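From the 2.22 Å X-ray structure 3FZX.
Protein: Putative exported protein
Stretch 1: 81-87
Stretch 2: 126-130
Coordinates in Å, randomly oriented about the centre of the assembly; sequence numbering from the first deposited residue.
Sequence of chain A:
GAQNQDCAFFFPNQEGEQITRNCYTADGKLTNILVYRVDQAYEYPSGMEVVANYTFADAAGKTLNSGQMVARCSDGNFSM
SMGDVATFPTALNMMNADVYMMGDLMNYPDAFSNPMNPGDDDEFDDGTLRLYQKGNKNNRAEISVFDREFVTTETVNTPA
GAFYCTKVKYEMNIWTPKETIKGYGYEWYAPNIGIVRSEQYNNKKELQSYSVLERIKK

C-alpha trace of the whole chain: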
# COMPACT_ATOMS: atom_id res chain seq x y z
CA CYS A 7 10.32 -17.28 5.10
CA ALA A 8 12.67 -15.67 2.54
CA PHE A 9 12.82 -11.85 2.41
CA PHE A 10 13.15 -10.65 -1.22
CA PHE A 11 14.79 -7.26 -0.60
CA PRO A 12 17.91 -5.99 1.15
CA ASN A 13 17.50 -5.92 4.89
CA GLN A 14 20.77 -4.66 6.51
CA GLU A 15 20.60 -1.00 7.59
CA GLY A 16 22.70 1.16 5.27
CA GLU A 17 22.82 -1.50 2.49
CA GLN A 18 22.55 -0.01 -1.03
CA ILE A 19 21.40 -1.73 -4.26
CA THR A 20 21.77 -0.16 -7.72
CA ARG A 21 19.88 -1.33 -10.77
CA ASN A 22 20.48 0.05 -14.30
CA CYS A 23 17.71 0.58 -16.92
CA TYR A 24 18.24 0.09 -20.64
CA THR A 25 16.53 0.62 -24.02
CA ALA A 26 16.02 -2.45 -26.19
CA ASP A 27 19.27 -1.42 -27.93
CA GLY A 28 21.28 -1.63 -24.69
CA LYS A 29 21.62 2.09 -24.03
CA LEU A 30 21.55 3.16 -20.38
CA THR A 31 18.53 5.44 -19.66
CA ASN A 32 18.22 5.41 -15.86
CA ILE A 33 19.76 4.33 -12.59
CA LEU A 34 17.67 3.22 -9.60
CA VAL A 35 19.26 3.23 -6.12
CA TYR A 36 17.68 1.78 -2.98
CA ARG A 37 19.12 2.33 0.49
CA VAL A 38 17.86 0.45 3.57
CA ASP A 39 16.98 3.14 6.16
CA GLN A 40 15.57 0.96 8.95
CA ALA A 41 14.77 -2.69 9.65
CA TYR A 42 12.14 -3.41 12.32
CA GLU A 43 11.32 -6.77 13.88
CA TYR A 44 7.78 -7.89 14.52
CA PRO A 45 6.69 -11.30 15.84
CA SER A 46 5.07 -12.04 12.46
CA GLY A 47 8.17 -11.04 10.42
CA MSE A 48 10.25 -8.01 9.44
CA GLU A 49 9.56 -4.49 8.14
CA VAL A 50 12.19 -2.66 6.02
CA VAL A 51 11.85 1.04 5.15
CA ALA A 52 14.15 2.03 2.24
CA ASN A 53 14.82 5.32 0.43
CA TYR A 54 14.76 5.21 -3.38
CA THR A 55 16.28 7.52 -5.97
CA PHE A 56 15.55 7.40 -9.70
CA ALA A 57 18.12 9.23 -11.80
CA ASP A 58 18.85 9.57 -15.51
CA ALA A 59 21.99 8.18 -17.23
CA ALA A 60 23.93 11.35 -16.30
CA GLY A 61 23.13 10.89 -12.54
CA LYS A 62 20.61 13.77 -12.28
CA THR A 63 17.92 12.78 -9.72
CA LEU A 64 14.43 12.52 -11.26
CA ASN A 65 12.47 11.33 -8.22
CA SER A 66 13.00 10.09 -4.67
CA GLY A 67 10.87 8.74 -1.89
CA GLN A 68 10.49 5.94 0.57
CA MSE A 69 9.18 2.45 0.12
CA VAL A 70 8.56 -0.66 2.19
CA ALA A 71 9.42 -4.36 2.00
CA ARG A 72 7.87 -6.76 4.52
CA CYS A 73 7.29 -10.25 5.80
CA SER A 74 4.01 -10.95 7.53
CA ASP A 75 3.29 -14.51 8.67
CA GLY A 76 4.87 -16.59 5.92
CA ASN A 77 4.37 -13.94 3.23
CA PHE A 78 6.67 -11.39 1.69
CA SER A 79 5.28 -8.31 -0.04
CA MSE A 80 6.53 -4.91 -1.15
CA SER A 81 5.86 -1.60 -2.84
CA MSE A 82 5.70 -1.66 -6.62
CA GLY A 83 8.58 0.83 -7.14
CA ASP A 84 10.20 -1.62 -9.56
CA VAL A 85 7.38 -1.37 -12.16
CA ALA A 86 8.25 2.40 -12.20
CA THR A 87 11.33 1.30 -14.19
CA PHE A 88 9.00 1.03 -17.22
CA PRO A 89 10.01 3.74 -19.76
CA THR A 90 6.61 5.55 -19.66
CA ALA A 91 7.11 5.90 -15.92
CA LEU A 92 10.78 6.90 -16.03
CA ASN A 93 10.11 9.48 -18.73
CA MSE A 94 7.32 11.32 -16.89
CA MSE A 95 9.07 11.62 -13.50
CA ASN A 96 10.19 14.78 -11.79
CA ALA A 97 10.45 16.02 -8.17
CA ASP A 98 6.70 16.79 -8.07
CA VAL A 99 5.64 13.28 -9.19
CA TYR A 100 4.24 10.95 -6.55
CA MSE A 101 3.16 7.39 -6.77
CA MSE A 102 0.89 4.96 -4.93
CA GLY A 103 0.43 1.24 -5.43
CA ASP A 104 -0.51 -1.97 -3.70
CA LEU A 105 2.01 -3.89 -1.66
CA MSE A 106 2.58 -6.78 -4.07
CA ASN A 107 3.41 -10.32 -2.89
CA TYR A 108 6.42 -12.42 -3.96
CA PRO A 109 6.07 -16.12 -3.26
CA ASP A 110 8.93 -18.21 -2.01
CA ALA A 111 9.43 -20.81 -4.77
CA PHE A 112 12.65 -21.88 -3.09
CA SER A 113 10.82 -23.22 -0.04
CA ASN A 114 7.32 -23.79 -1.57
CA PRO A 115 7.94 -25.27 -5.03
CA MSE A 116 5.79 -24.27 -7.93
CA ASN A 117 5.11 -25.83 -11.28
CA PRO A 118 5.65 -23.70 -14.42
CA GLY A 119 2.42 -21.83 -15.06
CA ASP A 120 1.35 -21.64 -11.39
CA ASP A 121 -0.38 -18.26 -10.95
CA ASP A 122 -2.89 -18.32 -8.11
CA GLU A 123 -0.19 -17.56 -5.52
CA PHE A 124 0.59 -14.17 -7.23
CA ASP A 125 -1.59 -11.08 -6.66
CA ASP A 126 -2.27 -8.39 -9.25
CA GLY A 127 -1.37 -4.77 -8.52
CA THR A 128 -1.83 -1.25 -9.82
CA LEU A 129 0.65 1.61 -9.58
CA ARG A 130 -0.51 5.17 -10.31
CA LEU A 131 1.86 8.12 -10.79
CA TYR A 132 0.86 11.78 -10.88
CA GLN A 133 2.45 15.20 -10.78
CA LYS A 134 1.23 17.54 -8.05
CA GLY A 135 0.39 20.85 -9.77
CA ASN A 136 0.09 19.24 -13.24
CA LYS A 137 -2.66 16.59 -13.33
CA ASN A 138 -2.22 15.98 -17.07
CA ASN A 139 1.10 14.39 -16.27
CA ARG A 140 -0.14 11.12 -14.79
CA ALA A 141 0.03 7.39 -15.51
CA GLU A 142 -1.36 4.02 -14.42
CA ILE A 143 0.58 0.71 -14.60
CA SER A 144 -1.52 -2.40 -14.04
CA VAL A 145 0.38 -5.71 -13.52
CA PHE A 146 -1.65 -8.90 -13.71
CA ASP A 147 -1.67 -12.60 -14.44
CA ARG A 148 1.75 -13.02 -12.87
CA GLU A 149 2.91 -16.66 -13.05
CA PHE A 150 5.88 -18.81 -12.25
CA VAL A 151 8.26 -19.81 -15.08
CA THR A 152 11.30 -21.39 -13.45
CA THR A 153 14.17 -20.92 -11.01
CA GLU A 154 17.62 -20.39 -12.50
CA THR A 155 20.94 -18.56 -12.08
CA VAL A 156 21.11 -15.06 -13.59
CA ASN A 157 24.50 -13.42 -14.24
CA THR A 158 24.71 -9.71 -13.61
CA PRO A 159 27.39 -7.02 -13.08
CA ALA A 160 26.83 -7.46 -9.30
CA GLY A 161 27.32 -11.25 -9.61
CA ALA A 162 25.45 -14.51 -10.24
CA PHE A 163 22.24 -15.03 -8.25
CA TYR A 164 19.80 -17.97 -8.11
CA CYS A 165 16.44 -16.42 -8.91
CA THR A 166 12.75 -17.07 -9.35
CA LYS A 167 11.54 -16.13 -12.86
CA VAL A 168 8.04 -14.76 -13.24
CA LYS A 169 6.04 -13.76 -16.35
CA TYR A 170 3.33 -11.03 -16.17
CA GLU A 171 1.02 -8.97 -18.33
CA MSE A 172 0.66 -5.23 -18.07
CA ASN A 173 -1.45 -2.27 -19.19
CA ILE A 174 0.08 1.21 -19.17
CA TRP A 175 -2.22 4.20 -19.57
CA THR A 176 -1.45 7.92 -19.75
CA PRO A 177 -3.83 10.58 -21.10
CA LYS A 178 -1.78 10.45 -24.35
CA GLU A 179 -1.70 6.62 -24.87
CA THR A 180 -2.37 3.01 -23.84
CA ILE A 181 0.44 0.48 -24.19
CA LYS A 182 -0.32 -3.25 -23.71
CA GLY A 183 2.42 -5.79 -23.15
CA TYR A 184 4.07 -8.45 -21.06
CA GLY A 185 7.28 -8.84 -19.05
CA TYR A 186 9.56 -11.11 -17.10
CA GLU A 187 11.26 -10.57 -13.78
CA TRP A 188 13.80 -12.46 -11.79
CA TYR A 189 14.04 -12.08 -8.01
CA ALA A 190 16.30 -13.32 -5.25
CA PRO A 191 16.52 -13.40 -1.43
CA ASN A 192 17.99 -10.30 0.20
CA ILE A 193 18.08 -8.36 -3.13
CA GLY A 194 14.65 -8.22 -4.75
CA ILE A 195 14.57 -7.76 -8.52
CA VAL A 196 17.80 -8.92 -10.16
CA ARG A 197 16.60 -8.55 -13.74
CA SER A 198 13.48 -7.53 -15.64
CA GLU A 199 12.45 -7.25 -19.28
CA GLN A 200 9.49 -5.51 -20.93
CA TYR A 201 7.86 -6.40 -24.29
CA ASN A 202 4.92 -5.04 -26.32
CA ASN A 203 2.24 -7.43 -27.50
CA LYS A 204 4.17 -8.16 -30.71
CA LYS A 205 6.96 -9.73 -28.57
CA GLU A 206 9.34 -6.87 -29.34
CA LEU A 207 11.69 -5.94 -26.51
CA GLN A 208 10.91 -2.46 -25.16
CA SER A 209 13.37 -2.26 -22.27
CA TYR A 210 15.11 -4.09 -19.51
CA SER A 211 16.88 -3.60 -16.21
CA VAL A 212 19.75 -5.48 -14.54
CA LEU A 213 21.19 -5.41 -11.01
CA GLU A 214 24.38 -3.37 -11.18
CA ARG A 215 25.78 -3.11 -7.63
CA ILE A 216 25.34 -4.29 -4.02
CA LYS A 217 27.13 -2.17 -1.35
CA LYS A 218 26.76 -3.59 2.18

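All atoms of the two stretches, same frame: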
# COMPACT_ATOMS: atom_id res chain seq x y z
N SER A 81 6.23 -2.67 -1.93
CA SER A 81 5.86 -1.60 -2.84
C SER A 81 6.28 -1.91 -4.26
O SER A 81 7.29 -2.59 -4.49
CB SER A 81 6.56 -0.30 -2.43
OG SER A 81 6.20 0.04 -1.12
N MSE A 82 5.53 -1.35 -5.20
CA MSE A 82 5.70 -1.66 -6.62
C MSE A 82 6.68 -0.73 -7.34
O MSE A 82 6.68 -0.66 -8.56
CB MSE A 82 4.32 -1.61 -7.29
CG MSE A 82 3.39 -2.72 -6.86
SE MSE A 82 1.64 -2.40 -7.66
CE MSE A 82 2.10 -2.78 -9.56
N GLY A 83 7.51 -0.00 -6.58
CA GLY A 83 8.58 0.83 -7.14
C GLY A 83 9.21 0.29 -8.42
O GLY A 83 9.32 1.02 -9.42
N ASP A 84 9.55 -0.99 -8.42
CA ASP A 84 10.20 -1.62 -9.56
C ASP A 84 9.46 -1.53 -10.91
O ASP A 84 10.11 -1.39 -11.96
CB ASP A 84 10.59 -3.05 -9.19
CG ASP A 84 11.54 -3.10 -7.93
OD1 ASP A 84 12.59 -2.39 -7.95
OD2 ASP A 84 11.22 -3.79 -6.92
N VAL A 85 8.12 -1.55 -10.91
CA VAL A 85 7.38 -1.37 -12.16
C VAL A 85 7.49 0.10 -12.64
O VAL A 85 7.20 0.37 -13.79
CB VAL A 85 5.87 -1.82 -12.07
CG1 VAL A 85 5.72 -3.10 -11.26
CG2 VAL A 85 4.99 -0.73 -11.51
N ALA A 86 7.90 1.03 -11.77
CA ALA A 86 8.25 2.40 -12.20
C ALA A 86 9.50 2.44 -13.11
O ALA A 86 9.77 3.48 -13.72
CB ALA A 86 8.43 3.36 -11.01
N THR A 87 10.24 1.34 -13.23
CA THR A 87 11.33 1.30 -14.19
C THR A 87 10.83 1.12 -15.62
O THR A 87 11.64 1.07 -16.53
CB THR A 87 12.41 0.23 -13.89
OG1 THR A 87 11.95 -1.06 -14.27
CG2 THR A 87 12.80 0.24 -12.43
N ASP A 126 -2.35 -9.49 -8.31
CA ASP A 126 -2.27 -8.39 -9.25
C ASP A 126 -2.00 -7.10 -8.48
O ASP A 126 -2.20 -7.04 -7.27
CB ASP A 126 -3.60 -8.26 -10.02
CG ASP A 126 -3.91 -9.48 -10.87
OD1 ASP A 126 -3.03 -10.32 -11.11
OD2 ASP A 126 -5.06 -9.61 -11.28
N GLY A 127 -1.56 -6.05 -9.17
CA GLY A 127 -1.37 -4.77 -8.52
C GLY A 127 -1.39 -3.64 -9.50
O GLY A 127 -1.10 -3.85 -10.67
N THR A 128 -1.75 -2.45 -9.00
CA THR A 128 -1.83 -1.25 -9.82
C THR A 128 -1.03 -0.11 -9.18
O THR A 128 -1.19 0.20 -8.00
CB THR A 128 -3.28 -0.83 -10.04
OG1 THR A 128 -3.96 -1.92 -10.66
CG2 THR A 128 -3.39 0.41 -10.92
N LEU A 129 -0.14 0.46 -9.97
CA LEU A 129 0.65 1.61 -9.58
C LEU A 129 0.15 2.81 -10.37
O LEU A 129 0.01 2.73 -11.59
CB LEU A 129 2.14 1.37 -9.89
CG LEU A 129 3.11 2.48 -9.53
CD1 LEU A 129 3.23 2.71 -8.02
CD2 LEU A 129 4.45 2.15 -10.18
N ARG A 130 -0.13 3.91 -9.67
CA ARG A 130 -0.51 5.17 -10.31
C ARG A 130 0.52 6.24 -9.97
O ARG A 130 0.94 6.35 -8.81
CB ARG A 130 -1.92 5.58 -9.86
CG ARG A 130 -3.02 4.66 -10.50
CD ARG A 130 -4.34 4.86 -9.87
NE ARG A 130 -5.42 4.20 -10.60
CZ ARG A 130 -6.69 4.19 -10.24
NH1 ARG A 130 -7.10 4.77 -9.11
NH2 ARG A 130 -7.59 3.58 -11.01

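Read as a design, this contact is a short turn packed against a strand mainly by apolar side chains, which also touch its backbone. No hydrogen bond crosses between the stretches, and the two sides together bury only 233 Å². The backbones stand well apart, the nearest CA pair being CA of Met82 and CA of Leu129 at 6.7 Å, and side chains fill much of the space between.

Ser81 opens the stretch without taking part. Its CB points sideways, and its hydroxyl is hydrogen-bonded elsewhere in the structure.

Met82, deposited as selenomethionine, carries most of the contact from this side. Its CB points toward the strand, and chi angles in the m, t and p wells lead the chain out before its methyl turns at the end. The selenium lies over the backbone, with SE of Met82 3.6 Å from N of Thr128, while CE of Met82 comes to 3.6 Å from O of Gly127. The same methyl reaches the Leu129 side chain, CE of Met82 to CB of Leu129 being 4.2 Å. Gly127 makes this approach possible: an ideal CB there would point toward the turn and sit 2.9 Å from SE of Met82, a clash. The missing side chain is thus the space the selenium uses. Next along the strand, Thr128 directs its CB away and offers mainly backbone to this contact.

Gly83 and Asp84 face elsewhere. A CB on Gly83 would point away from the strand, as that of Asp84 does, but their backbones help build the platform. N of Val85 donates to O of Met82 at 2.9 Å, and N of Ala86 to O of Gly83 at 2.7 Å, holding a compact turn in which Met82, Val85 and Ala86 all contact one leucine.

That leucine is Leu129, whose CB points toward the turn and whose t, p rotamer sends CD2 into it. Val85 also points its CB toward the strand, and its CG2 lies 3.2 Å from CD2 of Leu129, a very tight approach for two methyl carbons. Ala86 adds a smaller, looser surface: its CB, directed sideways, is 4.2 Å from CD2 of Leu129, and its backbone N is 4.0 Å from that same methyl.

Thr87 is out of reach of the strand but finishes the 3-10 segment. Both its N and its OG1 donate to O of Asp84, each at 3.0 Å. The rule to take away is economical: one long, flexible side chain over a glycine, and one leucine methyl received by a compact turn.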